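Local coordinates for protein probable 2-hydroxyhepta-2,4-diene-1,7-dioate isomerase (Thermus thermophilus, PDB 2DFU) that probably isomerises 2-hydroxyhepta-2,4-diene-1,7-dioate as a metal-binding member of the fumarylacetoacetate hydrolase family, and may hydrolyse acetylpyruvate, at residues Glu8-Val13 against Thr30-Asp35; Pro76-Lys81 against Ser214-Leu219; Ala207-Tyr212 against Asp223-Gly228. All coordinates share one frame; numbering follows the deposited sequence.

Contact 1: Glu8-Val13 against Thr30-Asp35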
ATOM      1  N   GLU A   8       9.428   1.665  20.982  1.00 35.51           N
ATOM      2  CA  GLU A   8       9.048   0.426  20.306  1.00 39.83           C
ATOM      3  C   GLU A   8       7.566   0.347  19.940  1.00 38.07           C
ATOM      4  O   GLU A   8       6.844  -0.534  20.411  1.00 39.98           O
ATOM      5  CB  GLU A   8       9.444  -0.802  21.142  1.00 43.74           C
ATOM      6  CG  GLU A   8       9.015  -0.760  22.600  1.00 51.35           C
ATOM      7  CD  GLU A   8       9.947   0.079  23.467  1.00 54.57           C
ATOM      8  OE1 GLU A   8      11.154  -0.239  23.535  1.00 58.98           O
ATOM      9  OE2 GLU A   8       9.474   1.052  24.085  1.00 55.08           O
ATOM     10  N   GLY A   9       7.124   1.270  19.090  1.00 34.89           N
ATOM     11  CA  GLY A   9       5.737   1.283  18.660  1.00 33.60           C
ATOM     12  C   GLY A   9       4.724   1.534  19.766  1.00 33.59           C
ATOM     13  O   GLY A   9       3.580   1.087  19.678  1.00 33.81           O
ATOM     14  N   ARG A  10       5.133   2.244  20.811  1.00 31.12           N
ATOM     15  CA  ARG A  10       4.229   2.542  21.912  1.00 30.92           C
ATOM     16  C   ARG A  10       3.376   3.750  21.550  1.00 30.49           C
ATOM     17  O   ARG A  10       3.763   4.554  20.706  1.00 28.42           O
ATOM     18  CB  ARG A  10       5.019   2.842  23.189  1.00 32.30           C
ATOM     19  CG  ARG A  10       5.751   1.637  23.776  1.00 38.02           C
ATOM     20  CD  ARG A  10       6.601   2.039  24.981  1.00 42.30           C
ATOM     21  NE  ARG A  10       7.372   0.918  25.516  1.00 46.23           N
ATOM     22  CZ  ARG A  10       6.989   0.144  26.529  1.00 46.33           C
ATOM     23  NH1 ARG A  10       5.835   0.363  27.141  1.00 44.71           N
ATOM     24  NH2 ARG A  10       7.764  -0.859  26.924  1.00 48.31           N
ATOM     25  N   TRP A  11       2.208   3.856  22.173  1.00 29.18           N
ATOM     26  CA  TRP A  11       1.318   4.983  21.944  1.00 29.33           C
ATOM     27  C   TRP A  11       1.268   5.831  23.209  1.00 28.56           C
ATOM     28  O   TRP A  11       1.482   5.333  24.312  1.00 25.06           O
ATOM     29  CB  TRP A  11      -0.105   4.518  21.608  1.00 30.32           C
ATOM     30  CG  TRP A  11      -0.276   3.944  20.231  1.00 31.70           C
ATOM     31  CD1 TRP A  11      -0.233   2.622  19.878  1.00 31.69           C
ATOM     32  CD2 TRP A  11      -0.562   4.672  19.029  1.00 30.11           C
ATOM     33  NE1 TRP A  11      -0.483   2.485  18.528  1.00 31.87           N
ATOM     34  CE2 TRP A  11      -0.688   3.726  17.986  1.00 31.09           C
ATOM     35  CE3 TRP A  11      -0.726   6.031  18.732  1.00 31.29           C
ATOM     36  CZ2 TRP A  11      -0.974   4.099  16.668  1.00 32.56           C
ATOM     37  CZ3 TRP A  11      -1.011   6.403  17.421  1.00 32.00           C
ATOM     38  CH2 TRP A  11      -1.133   5.440  16.406  1.00 32.76           C
ATOM     39  N   GLY A  12       0.984   7.115  23.041  1.00 29.01           N
ATOM     40  CA  GLY A  12       0.903   7.992  24.190  1.00 28.39           C
ATOM     41  C   GLY A  12       0.250   9.315  23.857  1.00 28.86           C
ATOM     42  O   GLY A  12      -0.029   9.614  22.692  1.00 27.53           O
ATOM     43  N   VAL A  13       0.003  10.102  24.897  1.00 29.61           N
ATOM     44  CA  VAL A  13      -0.600  11.417  24.761  1.00 31.66           C
ATOM     45  C   VAL A  13       0.424  12.435  25.247  1.00 31.05           C
ATOM     46  O   VAL A  13       1.152  12.181  26.203  1.00 29.20           O
ATOM     47  CB  VAL A  13      -1.887  11.526  25.608  1.00 32.40           C
ATOM     48  CG1 VAL A  13      -2.390  12.951  25.620  1.00 36.24           C
ATOM     49  CG2 VAL A  13      -2.955  10.613  25.025  1.00 35.18           C
ATOM     50  N   THR A  30      -1.285   3.741  30.881  1.00 31.63           N
ATOM     51  CA  THR A  30      -0.660   2.566  31.468  1.00 31.50           C
ATOM     52  C   THR A  30       0.013   2.926  32.786  1.00 32.58           C
ATOM     53  O   THR A  30       0.347   2.052  33.579  1.00 34.01           O
ATOM     54  CB  THR A  30       0.423   2.003  30.561  1.00 32.35           C
ATOM     55  OG1 THR A  30       1.461   2.977  30.428  1.00 32.24           O
ATOM     56  CG2 THR A  30      -0.142   1.669  29.188  1.00 32.60           C
ATOM     57  N   GLY A  31       0.227   4.216  33.011  1.00 33.52           N
ATOM     58  CA  GLY A  31       0.888   4.635  34.230  1.00 35.25           C
ATOM     59  C   GLY A  31       2.356   4.978  34.015  1.00 36.13           C
ATOM     60  O   GLY A  31       3.023   5.445  34.932  1.00 37.69           O
ATOM     61  N   ARG A  32       2.872   4.735  32.816  1.00 36.87           N
ATOM     62  CA  ARG A  32       4.263   5.070  32.519  1.00 37.04           C
ATOM     63  C   ARG A  32       4.295   6.451  31.864  1.00 35.48           C
ATOM     64  O   ARG A  32       3.394   6.806  31.111  1.00 34.14           O
ATOM     65  CB  ARG A  32       4.888   4.077  31.532  1.00 39.69           C
ATOM     66  CG  ARG A  32       4.917   2.624  31.957  1.00 46.41           C
ATOM     67  CD  ARG A  32       5.707   1.810  30.927  1.00 50.80           C
ATOM     68  NE  ARG A  32       5.571   0.369  31.121  1.00 56.46           N
ATOM     69  CZ  ARG A  32       4.472  -0.333  30.845  1.00 57.90           C
ATOM     70  NH1 ARG A  32       3.397   0.268  30.350  1.00 56.52           N
ATOM     71  NH2 ARG A  32       4.445  -1.640  31.077  1.00 59.19           N
ATOM     72  N   ARG A  33       5.335   7.225  32.145  1.00 33.35           N
ATOM     73  CA  ARG A  33       5.475   8.544  31.542  1.00 34.12           C
ATOM     74  C   ARG A  33       6.933   8.713  31.131  1.00 33.25           C
ATOM     75  O   ARG A  33       7.816   8.105  31.724  1.00 32.79           O
ATOM     76  CB  ARG A  33       5.076   9.641  32.532  1.00 34.12           C
ATOM     77  CG  ARG A  33       5.978   9.751  33.755  1.00 40.31           C
ATOM     78  CD  ARG A  33       5.502  10.875  34.666  1.00 43.88           C
ATOM     79  NE  ARG A  33       6.391  11.109  35.803  1.00 45.82           N
ATOM     80  CZ  ARG A  33       6.509  10.303  36.858  1.00 44.92           C
ATOM     81  NH1 ARG A  33       5.792   9.191  36.941  1.00 43.50           N
ATOM     82  NH2 ARG A  33       7.351  10.614  37.836  1.00 43.61           N
ATOM     83  N   TYR A  34       7.176   9.526  30.111  1.00 31.45           N
ATOM     84  CA  TYR A  34       8.530   9.766  29.632  1.00 31.77           C
ATOM     85  C   TYR A  34       8.671  11.236  29.286  1.00 32.03           C
ATOM     86  O   TYR A  34       7.675  11.910  29.040  1.00 33.72           O
ATOM     87  CB  TYR A  34       8.809   8.978  28.348  1.00 30.58           C
ATOM     88  CG  TYR A  34       8.513   7.498  28.387  1.00 33.80           C
ATOM     89  CD1 TYR A  34       7.200   7.023  28.418  1.00 33.47           C
ATOM     90  CD2 TYR A  34       9.551   6.565  28.348  1.00 33.92           C
ATOM     91  CE1 TYR A  34       6.928   5.652  28.405  1.00 34.46           C
ATOM     92  CE2 TYR A  34       9.292   5.196  28.333  1.00 35.80           C
ATOM     93  CZ  TYR A  34       7.981   4.745  28.362  1.00 36.33           C
ATOM     94  OH  TYR A  34       7.730   3.391  28.339  1.00 37.61           O
ATOM     95  N   ASP A  35       9.901  11.740  29.267  1.00 31.88           N
ATOM     96  CA  ASP A  35      10.119  13.124  28.859  1.00 32.45           C
ATOM     97  C   ASP A  35      10.164  13.051  27.337  1.00 30.73           C
ATOM     98  O   ASP A  35      10.737  12.119  26.776  1.00 28.82           O
ATOM     99  CB  ASP A  35      11.459  13.672  29.372  1.00 37.35           C
ATOM    100  CG  ASP A  35      11.432  13.986  30.857  1.00 42.77           C
ATOM    101  OD1 ASP A  35      10.412  14.530  31.331  1.00 44.73           O
ATOM    102  OD2 ASP A  35      12.435  13.702  31.549  1.00 46.61           O
TER
HETATM  103  O   HOH W   1       9.983   2.405  26.059  1.00 36.90           O
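Arg10 meets Arg32 and Tyr34 at the surface of the N-terminal region. The two arginines cross at about a right angle, with Arg10 NH1 4.0 Å from Arg32 NE and their guanidinium planes turned 57° apart. NH1 of Arg10 lies over one face of the Arg32 group, towards its rim. What gathers them is Glu21: one carboxylate oxygen forms a salt bridge with Arg10 NH1 and the other with Arg32 NH1, so a single acid serves two long basic chains. Arg10 also holds an acid of its own, since its NE donates to Glu8 OE2 in a salt bridge of 2.5 Å, a length short enough to be doubtful in detail. Glu8 lies almost in the guanidinium plane, whereas the nitrogen meets OE2 from above the carboxylate plane.

Tyr34 adds packing to these charges. Its hydroxyl sits over one face of the Arg10 guanidinium, with Tyr34 OH 3.8 Å from Arg10 NH1; the ring is inclined to that group by 50°. Arginine suits this place because its chain, extended from CG to NE, carries a flat cation across the gap, and tyrosine because it is long enough to reach it with an apolar ring behind.

Strands 10-15 and 32-35 both pair antiparallel with strand 18-22, which carries Glu21 between them, while strand 2-6 flanks 10-15 and sends Phe6 edge-to-face against Tyr34; Gly9 and Arg10 both face Phe6 in a G1 beta bulge.

Contact 2: Pro76-Lys81 against Ser214-Leu219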
ATOM      1  N   PRO A  76     -11.275  14.033  -7.180  1.00 46.97           N
ATOM      2  CA  PRO A  76      -9.930  14.053  -6.599  1.00 44.02           C
ATOM      3  C   PRO A  76      -9.017  13.066  -7.330  1.00 41.02           C
ATOM      4  O   PRO A  76      -9.382  11.910  -7.517  1.00 39.87           O
ATOM      5  CB  PRO A  76     -10.170  13.628  -5.151  1.00 43.75           C
ATOM      6  CG  PRO A  76     -11.591  14.049  -4.890  1.00 44.73           C
ATOM      7  CD  PRO A  76     -12.283  13.668  -6.169  1.00 45.77           C
ATOM      8  N   GLY A  77      -7.853  13.530  -7.773  1.00 40.59           N
ATOM      9  CA  GLY A  77      -6.914  12.640  -8.434  1.00 38.62           C
ATOM     10  C   GLY A  77      -6.212  11.922  -7.297  1.00 38.27           C
ATOM     11  O   GLY A  77      -5.853  12.562  -6.308  1.00 39.41           O
ATOM     12  N   LEU A  78      -6.013  10.612  -7.412  1.00 37.38           N
ATOM     13  CA  LEU A  78      -5.379   9.862  -6.330  1.00 33.89           C
ATOM     14  C   LEU A  78      -4.170   9.028  -6.731  1.00 34.68           C
ATOM     15  O   LEU A  78      -4.021   8.638  -7.889  1.00 35.34           O
ATOM     16  CB  LEU A  78      -6.399   8.918  -5.693  1.00 33.22           C
ATOM     17  CG  LEU A  78      -7.736   9.471  -5.195  1.00 35.95           C
ATOM     18  CD1 LEU A  78      -8.662   8.305  -4.878  1.00 34.59           C
ATOM     19  CD2 LEU A  78      -7.534  10.343  -3.966  1.00 32.60           C
ATOM     20  N   PHE A  79      -3.303   8.765  -5.758  1.00 32.71           N
ATOM     21  CA  PHE A  79      -2.145   7.910  -5.968  1.00 32.06           C
ATOM     22  C   PHE A  79      -1.767   7.287  -4.632  1.00 31.18           C
ATOM     23  O   PHE A  79      -2.114   7.813  -3.569  1.00 30.71           O
ATOM     24  CB  PHE A  79      -0.958   8.664  -6.594  1.00 32.19           C
ATOM     25  CG  PHE A  79      -0.411   9.782  -5.756  1.00 31.99           C
ATOM     26  CD1 PHE A  79      -0.933  11.067  -5.860  1.00 32.53           C
ATOM     27  CD2 PHE A  79       0.665   9.563  -4.903  1.00 31.28           C
ATOM     28  CE1 PHE A  79      -0.384  12.123  -5.126  1.00 31.60           C
ATOM     29  CE2 PHE A  79       1.221  10.610  -4.165  1.00 31.55           C
ATOM     30  CZ  PHE A  79       0.698  11.890  -4.277  1.00 31.49           C
ATOM     31  N   LEU A  80      -1.074   6.155  -4.686  1.00 31.71           N
ATOM     32  CA  LEU A  80      -0.683   5.438  -3.474  1.00 30.36           C
ATOM     33  C   LEU A  80       0.794   5.527  -3.130  1.00 29.52           C
ATOM     34  O   LEU A  80       1.642   5.783  -3.983  1.00 29.26           O
ATOM     35  CB  LEU A  80      -1.045   3.955  -3.606  1.00 29.34           C
ATOM     36  CG  LEU A  80      -2.498   3.601  -3.918  1.00 33.07           C
ATOM     37  CD1 LEU A  80      -2.574   2.139  -4.353  1.00 33.03           C
ATOM     38  CD2 LEU A  80      -3.382   3.850  -2.692  1.00 34.51           C
ATOM     39  N   LYS A  81       1.081   5.307  -1.855  1.00 29.33           N
ATOM     40  CA  LYS A  81       2.440   5.273  -1.342  1.00 29.75           C
ATOM     41  C   LYS A  81       2.451   4.039  -0.449  1.00 29.71           C
ATOM     42  O   LYS A  81       1.465   3.752   0.231  1.00 28.43           O
ATOM     43  CB  LYS A  81       2.764   6.528  -0.521  1.00 29.50           C
ATOM     44  CG  LYS A  81       3.067   7.764  -1.360  1.00 30.50           C
ATOM     45  CD  LYS A  81       3.048   9.035  -0.514  1.00 34.16           C
ATOM     46  CE  LYS A  81       4.434   9.579  -0.204  1.00 35.12           C
ATOM     47  NZ  LYS A  81       5.040  10.352  -1.323  1.00 28.22           N
ATOM     48  N   SER A 214     -13.788   6.168  -0.165  1.00 32.89           N
ATOM     49  CA  SER A 214     -14.607   5.084   0.379  1.00 34.59           C
ATOM     50  C   SER A 214     -15.639   4.487  -0.568  1.00 36.26           C
ATOM     51  O   SER A 214     -16.205   3.436  -0.275  1.00 37.80           O
ATOM     52  CB  SER A 214     -15.320   5.541   1.659  1.00 34.38           C
ATOM     53  OG  SER A 214     -16.370   6.448   1.365  1.00 37.03           O
ATOM     54  N   THR A 215     -15.896   5.143  -1.694  1.00 37.42           N
ATOM     55  CA  THR A 215     -16.879   4.621  -2.632  1.00 39.82           C
ATOM     56  C   THR A 215     -16.351   3.407  -3.400  1.00 41.44           C
ATOM     57  O   THR A 215     -17.126   2.673  -4.012  1.00 43.51           O
ATOM     58  CB  THR A 215     -17.327   5.690  -3.666  1.00 40.67           C
ATOM     59  OG1 THR A 215     -16.231   6.033  -4.523  1.00 41.71           O
ATOM     60  CG2 THR A 215     -17.825   6.934  -2.969  1.00 41.30           C
ATOM     61  N   PHE A 216     -15.039   3.186  -3.370  1.00 38.98           N
ATOM     62  CA  PHE A 216     -14.469   2.053  -4.092  1.00 36.37           C
ATOM     63  C   PHE A 216     -13.333   1.377  -3.325  1.00 36.55           C
ATOM     64  O   PHE A 216     -12.979   0.233  -3.607  1.00 36.07           O
ATOM     65  CB  PHE A 216     -13.958   2.521  -5.459  1.00 35.87           C
ATOM     66  CG  PHE A 216     -12.750   3.420  -5.384  1.00 34.57           C
ATOM     67  CD1 PHE A 216     -11.462   2.882  -5.408  1.00 34.80           C
ATOM     68  CD2 PHE A 216     -12.897   4.799  -5.280  1.00 33.03           C
ATOM     69  CE1 PHE A 216     -10.333   3.708  -5.328  1.00 31.30           C
ATOM     70  CE2 PHE A 216     -11.778   5.638  -5.200  1.00 31.60           C
ATOM     71  CZ  PHE A 216     -10.491   5.087  -5.224  1.00 32.38           C
ATOM     72  N   MET A 217     -12.773   2.091  -2.352  1.00 34.66           N
ATOM     73  CA  MET A 217     -11.661   1.576  -1.560  1.00 34.25           C
ATOM     74  C   MET A 217     -11.930   1.723  -0.070  1.00 33.70           C
ATOM     75  O   MET A 217     -12.100   2.835   0.430  1.00 36.46           O
ATOM     76  CB  MET A 217     -10.377   2.330  -1.946  1.00 33.59           C
ATOM     77  CG  MET A 217      -9.199   2.160  -0.995  1.00 32.61           C
ATOM     78  SD  MET A 217      -7.739   3.091  -1.552  1.00 32.43           S
ATOM     79  CE  MET A 217      -7.024   1.922  -2.726  1.00 29.04           C
ATOM     80  N   THR A 218     -11.977   0.603   0.643  1.00 31.84           N
ATOM     81  CA  THR A 218     -12.220   0.651   2.079  1.00 32.49           C
ATOM     82  C   THR A 218     -10.979   1.158   2.805  1.00 31.98           C
ATOM     83  O   THR A 218      -9.875   0.645   2.608  1.00 31.43           O
ATOM     84  CB  THR A 218     -12.590  -0.738   2.641  1.00 33.04           C
ATOM     85  OG1 THR A 218     -13.866  -1.133   2.125  1.00 38.09           O
ATOM     86  CG2 THR A 218     -12.673  -0.703   4.157  1.00 33.75           C
ATOM     87  N   LEU A 219     -11.161   2.189   3.621  1.00 28.96           N
ATOM     88  CA  LEU A 219     -10.062   2.755   4.388  1.00 28.82           C
ATOM     89  C   LEU A 219     -10.068   2.067   5.740  1.00 29.75           C
ATOM     90  O   LEU A 219     -11.109   1.998   6.396  1.00 28.34           O
ATOM     91  CB  LEU A 219     -10.252   4.263   4.553  1.00 28.73           C
ATOM     92  CG  LEU A 219      -9.913   5.071   3.302  1.00 26.77           C
ATOM     93  CD1 LEU A 219     -10.398   6.505   3.461  1.00 28.70           C
ATOM     94  CD2 LEU A 219      -8.404   5.022   3.069  1.00 28.04           C
TER
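Strand 78-81 of the fumarylacetoacetate hydrolase region faces the loop that leaves helix 206-214, and four buried apolar side chains, Leu78 and Leu80 against Phe216 and Met217, join the two. The backbones stay well apart, with CA of Leu78 11.4 Å from CA of Met217, so only long side chains can span the interval.

Leu78 and Phe216 approach from opposite directions. The leucine methyl CD1 lies at the ring edge, near its plane, 3.7 Å from Phe216 CZ. Phe216 gets there with CG held between its backbone N and carbonyl carbon (chi1 69°), which carries the ring out towards the strand. Two residues further along the strand, Leu80 and Met217 slide past each other in opposite senses, and Leu80 CD2 comes 4.1 Å from Met217 CE. The methionine chain runs straight to its sulfur and then bends at chi3 (-84°), so the terminal methyl does the touching. A flexible, unbranched methionine suits such a reach, while each leucine fork puts a methyl, CD1 or CD2, at the far end of a short arm.

Outside these four, Phe216 packs on Phe107 of the second subunit and Met217 on Ser163 of that subunit, while Met217 also touches Val51 of strand 50-53.

Chemically the contact is all carbon against carbon: a methyl at an aromatic edge and two methyls side by side give dispersion and water exclusion, without the directionality of polar bonds, beside the subunit interface.

Contact 3: Ala207-Tyr212 against Asp223-Gly228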
ATOM      1  N   ALA A 207     -13.407  15.908   4.142  1.00 35.83           N
ATOM      2  CA  ALA A 207     -14.588  15.059   4.218  1.00 35.62           C
ATOM      3  C   ALA A 207     -14.959  14.488   2.851  1.00 35.91           C
ATOM      4  O   ALA A 207     -15.354  13.328   2.743  1.00 35.13           O
ATOM      5  CB  ALA A 207     -15.754  15.846   4.796  1.00 36.77           C
ATOM      6  N   GLU A 208     -14.823  15.302   1.808  1.00 36.33           N
ATOM      7  CA  GLU A 208     -15.147  14.869   0.450  1.00 37.53           C
ATOM      8  C   GLU A 208     -14.123  13.862  -0.071  1.00 37.23           C
ATOM      9  O   GLU A 208     -14.468  12.917  -0.783  1.00 36.90           O
ATOM     10  CB  GLU A 208     -15.207  16.075  -0.492  1.00 39.76           C
ATOM     11  CG  GLU A 208     -16.262  17.103  -0.099  1.00 43.95           C
ATOM     12  CD  GLU A 208     -16.318  18.296  -1.040  1.00 46.48           C
ATOM     13  OE1 GLU A 208     -15.261  18.901  -1.320  1.00 45.40           O
ATOM     14  OE2 GLU A 208     -17.431  18.636  -1.490  1.00 50.84           O
ATOM     15  N   ILE A 209     -12.859  14.072   0.282  1.00 36.02           N
ATOM     16  CA  ILE A 209     -11.794  13.177  -0.143  1.00 33.97           C
ATOM     17  C   ILE A 209     -11.988  11.785   0.453  1.00 33.17           C
ATOM     18  O   ILE A 209     -11.956  10.788  -0.265  1.00 31.78           O
ATOM     19  CB  ILE A 209     -10.419  13.730   0.274  1.00 34.45           C
ATOM     20  CG1 ILE A 209     -10.114  14.981  -0.550  1.00 32.55           C
ATOM     21  CG2 ILE A 209      -9.337  12.658   0.104  1.00 33.26           C
ATOM     22  CD1 ILE A 209      -8.854  15.706  -0.136  1.00 33.33           C
ATOM     23  N   LEU A 210     -12.199  11.724   1.765  1.00 33.24           N
ATOM     24  CA  LEU A 210     -12.398  10.445   2.439  1.00 33.82           C
ATOM     25  C   LEU A 210     -13.627   9.742   1.888  1.00 35.79           C
ATOM     26  O   LEU A 210     -13.607   8.532   1.651  1.00 35.26           O
ATOM     27  CB  LEU A 210     -12.569  10.650   3.943  1.00 34.36           C
ATOM     28  CG  LEU A 210     -11.384  11.250   4.704  1.00 34.45           C
ATOM     29  CD1 LEU A 210     -11.790  11.479   6.147  1.00 32.09           C
ATOM     30  CD2 LEU A 210     -10.174  10.323   4.619  1.00 31.45           C
ATOM     31  N   SER A 211     -14.699  10.509   1.692  1.00 35.18           N
ATOM     32  CA  SER A 211     -15.950   9.973   1.165  1.00 36.32           C
ATOM     33  C   SER A 211     -15.730   9.384  -0.225  1.00 36.00           C
ATOM     34  O   SER A 211     -16.144   8.259  -0.508  1.00 36.49           O
ATOM     35  CB  SER A 211     -17.006  11.082   1.084  1.00 37.20           C
ATOM     36  OG  SER A 211     -18.195  10.614   0.473  1.00 40.81           O
ATOM     37  N   TYR A 212     -15.082  10.160  -1.087  1.00 33.76           N
ATOM     38  CA  TYR A 212     -14.799   9.728  -2.447  1.00 34.11           C
ATOM     39  C   TYR A 212     -14.034   8.410  -2.442  1.00 34.61           C
ATOM     40  O   TYR A 212     -14.440   7.440  -3.084  1.00 34.71           O
ATOM     41  CB  TYR A 212     -13.988  10.793  -3.186  1.00 34.09           C
ATOM     42  CG  TYR A 212     -13.605  10.372  -4.586  1.00 38.79           C
ATOM     43  CD1 TYR A 212     -14.568  10.250  -5.589  1.00 38.86           C
ATOM     44  CD2 TYR A 212     -12.284  10.052  -4.897  1.00 37.97           C
ATOM     45  CE1 TYR A 212     -14.220   9.815  -6.868  1.00 40.58           C
ATOM     46  CE2 TYR A 212     -11.928   9.620  -6.164  1.00 39.60           C
ATOM     47  CZ  TYR A 212     -12.898   9.503  -7.146  1.00 41.69           C
ATOM     48  OH  TYR A 212     -12.537   9.073  -8.403  1.00 44.11           O
ATOM     49  N   ASP A 223      -5.085   4.099   8.586  1.00 30.83           N
ATOM     50  CA  ASP A 223      -4.594   4.350   7.229  1.00 29.75           C
ATOM     51  C   ASP A 223      -4.343   5.855   7.190  1.00 28.84           C
ATOM     52  O   ASP A 223      -4.946   6.607   7.955  1.00 28.10           O
ATOM     53  CB  ASP A 223      -5.641   4.005   6.166  1.00 31.33           C
ATOM     54  CG  ASP A 223      -5.586   2.554   5.736  1.00 33.62           C
ATOM     55  OD1 ASP A 223      -4.619   1.855   6.099  1.00 32.77           O
ATOM     56  OD2 ASP A 223      -6.506   2.118   5.017  1.00 35.27           O
ATOM     57  N   VAL A 224      -3.464   6.292   6.297  1.00 26.88           N
ATOM     58  CA  VAL A 224      -3.141   7.706   6.180  1.00 26.89           C
ATOM     59  C   VAL A 224      -3.615   8.248   4.829  1.00 26.33           C
ATOM     60  O   VAL A 224      -3.511   7.571   3.802  1.00 26.84           O
ATOM     61  CB  VAL A 224      -1.603   7.929   6.328  1.00 26.32           C
ATOM     62  CG1 VAL A 224      -1.236   9.360   6.001  1.00 24.64           C
ATOM     63  CG2 VAL A 224      -1.168   7.593   7.750  1.00 23.90           C
ATOM     64  N   VAL A 225      -4.159   9.457   4.835  1.00 24.29           N
ATOM     65  CA  VAL A 225      -4.626  10.080   3.599  1.00 25.20           C
ATOM     66  C   VAL A 225      -4.009  11.467   3.522  1.00 25.59           C
ATOM     67  O   VAL A 225      -4.105  12.235   4.484  1.00 27.09           O
ATOM     68  CB  VAL A 225      -6.175  10.210   3.582  1.00 28.68           C
ATOM     69  CG1 VAL A 225      -6.628  10.935   2.324  1.00 26.35           C
ATOM     70  CG2 VAL A 225      -6.823   8.824   3.657  1.00 27.73           C
ATOM     71  N   LEU A 226      -3.352  11.775   2.403  1.00 27.66           N
ATOM     72  CA  LEU A 226      -2.729  13.086   2.209  1.00 29.48           C
ATOM     73  C   LEU A 226      -3.702  13.970   1.434  1.00 31.44           C
ATOM     74  O   LEU A 226      -4.350  13.511   0.492  1.00 31.86           O
ATOM     75  CB  LEU A 226      -1.408  12.955   1.441  1.00 28.67           C
ATOM     76  CG  LEU A 226      -0.362  11.977   1.994  1.00 31.52           C
ATOM     77  CD1 LEU A 226       0.978  12.233   1.299  1.00 31.59           C
ATOM     78  CD2 LEU A 226      -0.208  12.139   3.493  1.00 29.22           C
ATOM     79  N   THR A 227      -3.791  15.240   1.815  1.00 33.26           N
ATOM     80  CA  THR A 227      -4.739  16.155   1.189  1.00 34.30           C
ATOM     81  C   THR A 227      -4.235  17.179   0.162  1.00 36.43           C
ATOM     82  O   THR A 227      -4.870  18.218  -0.036  1.00 38.32           O
ATOM     83  CB  THR A 227      -5.509  16.905   2.283  1.00 34.95           C
ATOM     84  OG1 THR A 227      -4.597  17.710   3.043  1.00 34.89           O
ATOM     85  CG2 THR A 227      -6.175  15.918   3.225  1.00 31.46           C
ATOM     86  N   GLY A 228      -3.116  16.908  -0.501  1.00 35.56           N
ATOM     87  CA  GLY A 228      -2.625  17.861  -1.488  1.00 36.37           C
ATOM     88  C   GLY A 228      -1.692  18.924  -0.928  1.00 37.07           C
ATOM     89  O   GLY A 228      -1.584  19.091   0.285  1.00 37.56           O
TER
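No flat group takes part where Ile209 and Leu210 of helix 206-214 meet Val225 and Thr227: no ring, carboxylate or amide presents a face or an edge, and the surfaces that touch are branched aliphatic ends. Helix and strand both belong to the fumarylacetoacetate hydrolase C-terminal region. The helix lies against strand 224-226 closely enough to bring the CA atoms of Ile209 and Thr227 to 7.8 Å, and those of Leu210 and Val225 to 7.9 Å.

Val225 is the hub, with one methyl for each helix residue. Its CG1, anti to the backbone N (chi1 177°), lies 3.9 Å from Ile209 CG2, the two side chains sliding past each other in opposite directions. Its CG2 meets the end of Leu210, whose CD2 stands 3.8 Å away; here the side chains cross at a slant. Leu210 does not leave its backbone aimed at the strand, and the length of its chain brings the fork in. Ile209 points toward the strand and has a second branch to offer: CD1, at the end of its extended arm, comes 4.3 Å from Thr227 CB.

Thr227, just past the end of the strand, is only grazed, through CB, while its hydroxyl OG1 hydrogen-bonds to the backbone O of Leu117 in strand 111-121. Around the contact, Ile209 also touches Val53 of strand 50-53, and Leu210 touches Met125.

Valine, beta-branched, suits the strand at 225, and isoleucine offers two branches, CG2 to Val225 and CD1 to Thr227. The chemistry is thus apolar burial of a helix against a strand; the hydroxyl of Thr227 has its acceptor in strand 111-121, so the helix side need supply only carbon.

In the fold
Contacts 2 and 3 form one packed region, their centres about 8 Å apart, and their segments alternate along the chain. They meet directly: Leu78 CD1 lies 3.7 Å from Tyr212 CE2, and Leu219 CD1 is 4.0 Å from Leu210 CD2. Along the chain, the helix of contact 3 continues directly into the loop of contact 2, and both reach the second subunit. Contact 1 stands apart in the N-terminal region, with its centre about 32 Å from that of contact 2 and 28 Å from that of contact 3; its nearest atoms remain about 14 Å and 9 Å away, respectively. It is a charged surface contact, whereas the other two are buried and apolar.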